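Local coordinates for protein ORF 37 (Human herpesvirus 8 type M, PDB 3FHD) that cuts DNA as an endonuclease and exonuclease, accepting double and single strands, and helps process branched viral DNA into unit-length genomes, at residues E35-L38 with V39-L42; H347-I350 with R351-L355; N441-G445 with G446-D450. All blocks are in the same frame, centred on the assembly; numbering follows the deposited sequence.

Contact 1: residues E35-L38 with V39-L42; sequences EDYL and VDTL
Tyr37 and Thr41 meet through the backbone at the point where a loop turns into a short helix. Among the hydrogen bonds of the main chain, Thr41 N reaches Tyr37 O at 3.2 Å. One residue on, Leu42 N reaches Leu38 O at 2.9 Å with an N-H...O angle of 166°. Asp40 N also lies 2.9 Å from Tyr37 O, but that bond is bent and weak. Tyr37 O is therefore the first acceptor of the helix, and two amides of its opening turn converge on it.

One polar side chain, that of Asp40, turns back to this entry. A water molecule ties the two segments together: it accepts from Tyr37 N at 2.7 Å and donates to Asp40 OD2 at 2.8 Å, so the carboxylate indirectly holds the amide of Tyr37, the N-cap residue. Asp40 CG stands beside its own backbone N (chi1 -65°), which carries the carboxylate back toward Tyr37. There OD2 comes to 3.9 Å from Tyr37 CB and lies at the edge of the phenol ring, near its plane.

The apolar part of the contact belongs to Leu38 and Leu42, one turn apart, their side chains slanting across one another. Leu42 CD1 approaches Leu38 CG at 3.9 Å, while Leu38 CD1 lies against Leu42 CG. With chi1 at -63°, the Leu42 branch turns back toward the preceding turn, CG lying 3.4 Å from Leu38 O. Both leucines are buried: Leu38 rests on Lys95 and Val96 of helix 83-100, Leu42 on Phe99 of that helix and on Val53 of helix 47-55. Lys95 NZ also bonds Asp36 O just ahead of the turn. The arrangement is that of a helix N-terminus, with Tyr37 in the N-cap position and a leucine pair spaced i to i+4 on the inward face.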
loop_
_atom_site.group_PDB
_atom_site.type_symbol
_atom_site.label_atom_id
_atom_site.label_comp_id
_atom_site.label_asym_id
_atom_site.label_seq_id
_atom_site.Cartn_x
_atom_site.Cartn_y
_atom_site.Cartn_z
ATOM N N GLU A 35 -32.290 6.356 5.875
ATOM C CA GLU A 35 -32.719 5.036 5.395
ATOM C C GLU A 35 -32.920 4.990 3.866
ATOM O O GLU A 35 -33.148 3.910 3.310
ATOM C CB GLU A 35 -33.969 4.546 6.147
ATOM N N ASP A 36 -32.822 6.151 3.202
ATOM C CA ASP A 36 -32.879 6.249 1.738
ATOM C C ASP A 36 -31.852 5.355 1.075
ATOM O O ASP A 36 -30.743 5.165 1.608
ATOM C CB ASP A 36 -32.600 7.677 1.290
ATOM C CG ASP A 36 -33.682 8.659 1.719
ATOM O OD1 ASP A 36 -34.899 8.310 1.700
ATOM O OD2 ASP A 36 -33.311 9.807 2.052
ATOM N N TYR A 37 -32.187 4.815 -0.091
ATOM C CA TYR A 37 -31.214 3.989 -0.809
ATOM C C TYR A 37 -30.216 4.857 -1.569
ATOM O O TYR A 37 -30.598 5.832 -2.195
ATOM C CB TYR A 37 -31.922 2.964 -1.714
ATOM C CG TYR A 37 -32.722 1.953 -0.899
ATOM C CD1 TYR A 37 -32.087 1.143 0.043
ATOM C CD2 TYR A 37 -34.101 1.817 -1.054
ATOM C CE1 TYR A 37 -32.793 0.228 0.818
ATOM C CE2 TYR A 37 -34.827 0.884 -0.284
ATOM C CZ TYR A 37 -34.157 0.099 0.652
ATOM O OH TYR A 37 -34.836 -0.825 1.435
ATOM N N LEU A 38 -28.934 4.514 -1.479
ATOM C CA LEU A 38 -27.871 5.292 -2.136
ATOM C C LEU A 38 -28.099 5.438 -3.644
ATOM O O LEU A 38 -27.889 6.510 -4.222
ATOM C CB LEU A 38 -26.503 4.652 -1.906
ATOM C CG LEU A 38 -25.322 5.467 -2.456
ATOM C CD1 LEU A 38 -25.222 6.866 -1.836
ATOM C CD2 LEU A 38 -24.002 4.697 -2.329
ATOM N N VAL A 39 -28.509 4.354 -4.289
ATOM C CA VAL A 39 -28.817 4.446 -5.714
ATOM C C VAL A 39 -29.862 5.551 -5.995
ATOM O O VAL A 39 -29.807 6.209 -7.033
ATOM C CB VAL A 39 -29.177 3.061 -6.323
ATOM C CG1 VAL A 39 -29.474 3.176 -7.820
ATOM C CG2 VAL A 39 -28.000 2.079 -6.082
ATOM N N ASP A 40 -30.794 5.781 -5.074
ATOM C CA ASP A 40 -31.776 6.846 -5.283
ATOM C C ASP A 40 -31.211 8.253 -5.051
ATOM O O ASP A 40 -31.608 9.216 -5.728
ATOM C CB ASP A 40 -33.027 6.628 -4.429
ATOM C CG ASP A 40 -33.795 5.366 -4.820
ATOM O OD1 ASP A 40 -33.635 4.870 -5.967
ATOM O OD2 ASP A 40 -34.553 4.867 -3.954
ATOM N N THR A 41 -30.338 8.361 -4.057
ATOM C CA THR A 41 -29.581 9.581 -3.733
ATOM C C THR A 41 -28.738 10.014 -4.943
ATOM O O THR A 41 -28.764 11.172 -5.347
ATOM C CB THR A 41 -28.654 9.303 -2.494
ATOM O OG1 THR A 41 -29.462 8.922 -1.371
ATOM C CG2 THR A 41 -27.780 10.515 -2.111
ATOM N N LEU A 42 -28.019 9.065 -5.539
ATOM C CA LEU A 42 -27.150 9.335 -6.678
ATOM C C LEU A 42 -27.881 9.578 -7.996
ATOM O O LEU A 42 -27.299 10.152 -8.920
ATOM C CB LEU A 42 -26.169 8.182 -6.860
ATOM C CG LEU A 42 -25.208 7.962 -5.694
ATOM C CD1 LEU A 42 -24.387 6.729 -5.972
ATOM C CD2 LEU A 42 -24.296 9.184 -5.499
HETATM O O HOH W 1 -34.627 5.431 -1.186
#

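Contact 2: residues H347-I350 with R351-L355; sequences HNLI and RECIL
Ile350 and Ile354 lie one turn apart on the same flank of a helix, with their side chains set at a slant to each other. The touching groups are methyls: Ile350 CG2 meets Ile354 CD1 at 3.8 Å. On Ile354 the CG1 branch is anti to the carbonyl carbon (chi1 -69°) and the chain then runs extended, which brings CD1 back along the helix toward the earlier isoleucine. The same branch passes over the backbone, with Ile354 CG1 3.5 Å from Ile350 O.

A second pair, Leu349 and Cys353, repeats the four-residue spacing round the helix. Leu349 CD2 and Cys353 SG are 3.8 Å apart, a contact between a methyl and a sulfur. Cys353 SG stands beside its own backbone N (chi1 -69°), and from there it also lies 3.4 Å from Leu349 O.

The backbone beneath holds these pairs in step. Four successive i+4 to i amide bonds run from Arg351 to Ile354: the first joins Arg351 N to His347 O at 3.0 Å, and the last joins Ile354 N to Ile350 O at 2.9 Å. Consecutive turns are thus linked from the N-cap residue His347 onward. At the start, Asn348 OD1 receives a weak bond from Leu349 N, and His347 ND1 is held by Thr344 N in the preceding loop.

Each pair faces a different part of the fold. Leu349 and Cys353 both touch Ala470 near the start of helix 468-489, where Leu349 and Asn348 also meet Arg473. Ile350 is buried against the loop residues Leu343, Val391 and Arg392, while Ile354 reaches Tyr329. Two adjoining flanks of helix 348-355 are therefore covered, one by helix 468-489 and the other by these loops, while Arg351 and Leu355 are exposed.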
loop_
_atom_site.group_PDB
_atom_site.type_symbol
_atom_site.label_atom_id
_atom_site.label_comp_id
_atom_site.label_asym_id
_atom_site.label_seq_id
_atom_site.Cartn_x
_atom_site.Cartn_y
_atom_site.Cartn_z
ATOM N N HIS A 347 20.588 8.695 16.110
ATOM C CA HIS A 347 20.146 7.974 14.942
ATOM C C HIS A 347 20.305 6.461 15.119
ATOM O O HIS A 347 20.597 5.769 14.137
ATOM C CB HIS A 347 20.933 8.435 13.711
ATOM C CG HIS A 347 20.647 9.850 13.287
ATOM N ND1 HIS A 347 21.578 10.861 13.399
ATOM C CD2 HIS A 347 19.543 10.417 12.744
ATOM C CE1 HIS A 347 21.066 11.988 12.934
ATOM N NE2 HIS A 347 19.834 11.742 12.523
ATOM N N ASN A 348 20.102 5.951 16.340
ATOM C CA ASN A 348 20.286 4.515 16.617
ATOM C C ASN A 348 19.305 3.584 15.865
ATOM O O ASN A 348 19.697 2.505 15.402
ATOM C CB ASN A 348 20.407 4.193 18.137
ATOM C CG ASN A 348 19.167 4.608 18.962
ATOM O OD1 ASN A 348 18.390 5.481 18.557
ATOM N ND2 ASN A 348 18.997 3.978 20.150
ATOM N N LEU A 349 18.058 4.018 15.706
ATOM C CA LEU A 349 17.089 3.266 14.894
ATOM C C LEU A 349 17.563 3.168 13.436
ATOM O O LEU A 349 17.539 2.095 12.855
ATOM C CB LEU A 349 15.697 3.896 14.975
ATOM C CG LEU A 349 14.531 3.127 14.334
ATOM C CD1 LEU A 349 13.283 3.297 15.172
ATOM C CD2 LEU A 349 14.295 3.562 12.889
ATOM N N ILE A 350 18.019 4.288 12.864
ATOM C CA ILE A 350 18.569 4.285 11.498
ATOM C C ILE A 350 19.755 3.325 11.354
ATOM O O ILE A 350 19.801 2.512 10.423
ATOM C CB ILE A 350 18.898 5.722 10.962
ATOM C CG1 ILE A 350 17.612 6.487 10.603
ATOM C CG2 ILE A 350 19.784 5.656 9.721
ATOM C CD1 ILE A 350 16.829 5.904 9.433
ATOM N N ARG A 351 20.694 3.392 12.298
ATOM C CA ARG A 351 21.847 2.496 12.279
ATOM C C ARG A 351 21.432 1.019 12.246
ATOM O O ARG A 351 21.986 0.223 11.472
ATOM C CB ARG A 351 22.756 2.773 13.472
ATOM C CG ARG A 351 24.207 2.580 13.158
ATOM C CD ARG A 351 25.075 2.760 14.404
ATOM N NE ARG A 351 24.959 4.108 14.967
ATOM C CZ ARG A 351 25.728 5.148 14.645
ATOM N NH1 ARG A 351 26.710 5.036 13.741
ATOM N NH2 ARG A 351 25.513 6.314 15.239
ATOM N N GLU A 352 20.447 0.673 13.074
ATOM C CA GLU A 352 19.930 -0.701 13.183
ATOM C C GLU A 352 19.281 -1.152 11.860
ATOM O O GLU A 352 19.462 -2.294 11.417
ATOM C CB GLU A 352 18.952 -0.773 14.354
ATOM C CG GLU A 352 18.152 -2.069 14.486
ATOM C CD GLU A 352 18.822 -3.104 15.385
ATOM O OE1 GLU A 352 20.075 -3.254 15.345
ATOM O OE2 GLU A 352 18.073 -3.787 16.133
ATOM N N CYS A 353 18.540 -0.240 11.232
ATOM C CA CYS A 353 17.902 -0.543 9.965
ATOM C C CYS A 353 18.951 -0.728 8.872
ATOM O O CYS A 353 18.799 -1.607 8.031
ATOM C CB CYS A 353 16.898 0.555 9.561
ATOM S SG CYS A 353 15.388 0.665 10.612
ATOM N N ILE A 354 19.996 0.098 8.866
ATOM C CA ILE A 354 21.080 -0.082 7.879
ATOM C C ILE A 354 21.763 -1.438 8.091
ATOM O O ILE A 354 21.993 -2.176 7.132
ATOM C CB ILE A 354 22.093 1.091 7.864
ATOM C CG1 ILE A 354 21.436 2.357 7.292
ATOM C CG2 ILE A 354 23.329 0.743 7.004
ATOM C CD1 ILE A 354 22.210 3.642 7.524
ATOM N N LEU A 355 22.062 -1.759 9.357
ATOM C CA LEU A 355 22.632 -3.057 9.738
ATOM C C LEU A 355 21.894 -4.258 9.115
ATOM O O LEU A 355 22.524 -5.221 8.670
ATOM C CB LEU A 355 22.677 -3.201 11.272
ATOM C CG LEU A 355 23.388 -4.462 11.766
ATOM C CD1 LEU A 355 24.854 -4.406 11.327
ATOM C CD2 LEU A 355 23.271 -4.607 13.277
#

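Contact 3: residues N441-G445 with G446-D450; sequences NCTIG and GDALD
Gly446, second of the two central residues of a type II' turn, reverses the chain between Ile444 and Asp447. Gly445 precedes it with a positive phi (61°), the value expected at the first corner of this turn type and one that glycine readily adopts.

Asp447 faces Ile444 across the turn: its O accepts from Ile444 N at 2.9 Å, while the return bond from Asp447 N to Ile444 O is bent and weak. Asp447 O also draws in a CA-H...O contact from Thr443 CA, and Thr443 CB lies 3.3 Å from the same oxygen. On the side-chain side, Asp447 CB packs 3.4 Å from Ile444 O.

Ala448 pairs with Thr443 in a non-hydrogen-bonded antiparallel position. Thr443 CG2 is anti to its own carbonyl carbon and reaches across to within 3.8 Å of Ala448 CA, so a methyl rather than the hydroxyl covers the opposing backbone.

Leu449 carries the apolar part of the hairpin. Its N bonds to Cys442 O at 2.9 Å, with an N-H...O angle of 167°. CD2 touches Cys442 CB, while CD1 reaches on to Ile444 CG1 at 3.7 Å and also lies over Cys442 O. The leucine and isoleucine side chains cross at about a right angle. The opposite bond of the Cys442 and Leu449 pair is mediated by a water, which accepts weakly from Cys442 N and donates to Leu449 O.

The hairpin lies outside the large mixed sheet as a two-stranded unit. Ile444 presses on Thr211, Leu212 and Leu216 of helix 203-217, Asp447 also touches Thr211, and Thr443 makes backbone bonds to Gly375 and Ile377, with Leu449 touching Ile377 and Arg434.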
loop_
_atom_site.group_PDB
_atom_site.type_symbol
_atom_site.label_atom_id
_atom_site.label_comp_id
_atom_site.label_asym_id
_atom_site.label_seq_id
_atom_site.Cartn_x
_atom_site.Cartn_y
_atom_site.Cartn_z
ATOM N N ASN A 441 1.637 -4.696 -31.363
ATOM C CA ASN A 441 1.225 -5.638 -30.326
ATOM C C ASN A 441 2.434 -6.217 -29.604
ATOM O O ASN A 441 3.164 -7.018 -30.178
ATOM C CB ASN A 441 0.424 -6.799 -30.951
ATOM C CG ASN A 441 -0.892 -6.351 -31.577
ATOM O OD1 ASN A 441 -1.640 -5.565 -30.990
ATOM N ND2 ASN A 441 -1.190 -6.871 -32.767
ATOM N N CYS A 442 2.653 -5.802 -28.362
ATOM C CA CYS A 442 3.700 -6.403 -27.529
ATOM C C CYS A 442 3.067 -7.327 -26.490
ATOM O O CYS A 442 1.893 -7.153 -26.142
ATOM C CB CYS A 442 4.549 -5.323 -26.853
ATOM S SG CYS A 442 5.528 -4.329 -28.001
ATOM N N THR A 443 3.814 -8.316 -26.011
ATOM C CA THR A 443 3.266 -9.259 -25.030
ATOM C C THR A 443 4.280 -9.688 -23.985
ATOM O O THR A 443 5.472 -9.806 -24.278
ATOM C CB THR A 443 2.698 -10.547 -25.694
ATOM O OG1 THR A 443 3.703 -11.155 -26.516
ATOM C CG2 THR A 443 1.437 -10.251 -26.526
ATOM N N ILE A 444 3.780 -9.913 -22.767
ATOM C CA ILE A 444 4.526 -10.592 -21.695
ATOM C C ILE A 444 3.778 -11.899 -21.417
ATOM O O ILE A 444 2.669 -11.877 -20.897
ATOM C CB ILE A 444 4.595 -9.741 -20.373
ATOM C CG1 ILE A 444 5.048 -8.304 -20.647
ATOM C CG2 ILE A 444 5.520 -10.417 -19.342
ATOM C CD1 ILE A 444 4.622 -7.295 -19.549
ATOM N N GLY A 445 4.368 -13.031 -21.790
ATOM C CA GLY A 445 3.643 -14.307 -21.788
ATOM C C GLY A 445 2.454 -14.270 -22.742
ATOM O O GLY A 445 2.593 -13.926 -23.913
ATOM N N GLY A 446 1.275 -14.610 -22.237
ATOM C CA GLY A 446 0.055 -14.547 -23.044
ATOM C C GLY A 446 -0.417 -13.109 -23.172
ATOM O O GLY A 446 -0.888 -12.695 -24.243
ATOM N N ASP A 447 -0.220 -12.351 -22.086
ATOM C CA ASP A 447 -0.786 -11.021 -21.868
ATOM C C ASP A 447 -0.294 -9.975 -22.863
ATOM O O ASP A 447 0.909 -9.754 -23.001
ATOM C CB ASP A 447 -0.451 -10.539 -20.446
ATOM C CG ASP A 447 -0.855 -11.535 -19.361
ATOM O OD1 ASP A 447 -0.563 -12.749 -19.493
ATOM O OD2 ASP A 447 -1.459 -11.086 -18.358
ATOM N N ALA A 448 -1.237 -9.329 -23.538
ATOM C CA ALA A 448 -0.936 -8.218 -24.425
ATOM C C ALA A 448 -0.740 -6.937 -23.607
ATOM O O ALA A 448 -1.395 -6.755 -22.575
ATOM C CB ALA A 448 -2.059 -8.036 -25.434
ATOM N N LEU A 449 0.161 -6.065 -24.063
ATOM C CA LEU A 449 0.354 -4.747 -23.449
ATOM C C LEU A 449 -0.612 -3.778 -24.093
ATOM O O LEU A 449 -0.772 -3.806 -25.312
ATOM C CB LEU A 449 1.766 -4.222 -23.714
ATOM C CG LEU A 449 2.963 -4.583 -22.848
ATOM C CD1 LEU A 449 3.278 -6.050 -22.957
ATOM C CD2 LEU A 449 4.137 -3.755 -23.331
ATOM N N ASP A 450 -1.229 -2.895 -23.314
ATOM C CA ASP A 450 -2.025 -1.850 -23.947
ATOM C C ASP A 450 -1.129 -1.060 -24.904
ATOM O O ASP A 450 -0.015 -0.696 -24.526
ATOM C CB ASP A 450 -2.684 -0.901 -22.950
ATOM C CG ASP A 450 -3.695 0.025 -23.636
ATOM O OD1 ASP A 450 -4.729 -0.474 -24.128
ATOM O OD2 ASP A 450 -3.439 1.243 -23.732
HETATM O O HOH W 2 1.023 -3.117 -27.305
#

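How the contacts relate
The three contacts come in series along the chain and touch nowhere. The centres of contact 1 and contact 2 lie about 52 Å apart, on opposite sides of the chain's centre, the first on helix 38-42 against helix 83-100, the second on helix 348-355 against helix 468-489. The centre of contact 3 is about 41 Å from that of contact 1. Contact 3 is a hairpin on helix 203-217, which carries Glu206, a magnesium ligand in another structure of this protein but not here. With the side chain of Ile444 about 11 Å from that of Ile267, contact 3 is the nearest of the three to the magnesium site of this PD-(D/E)XK superfamily nuclease, though not part of it.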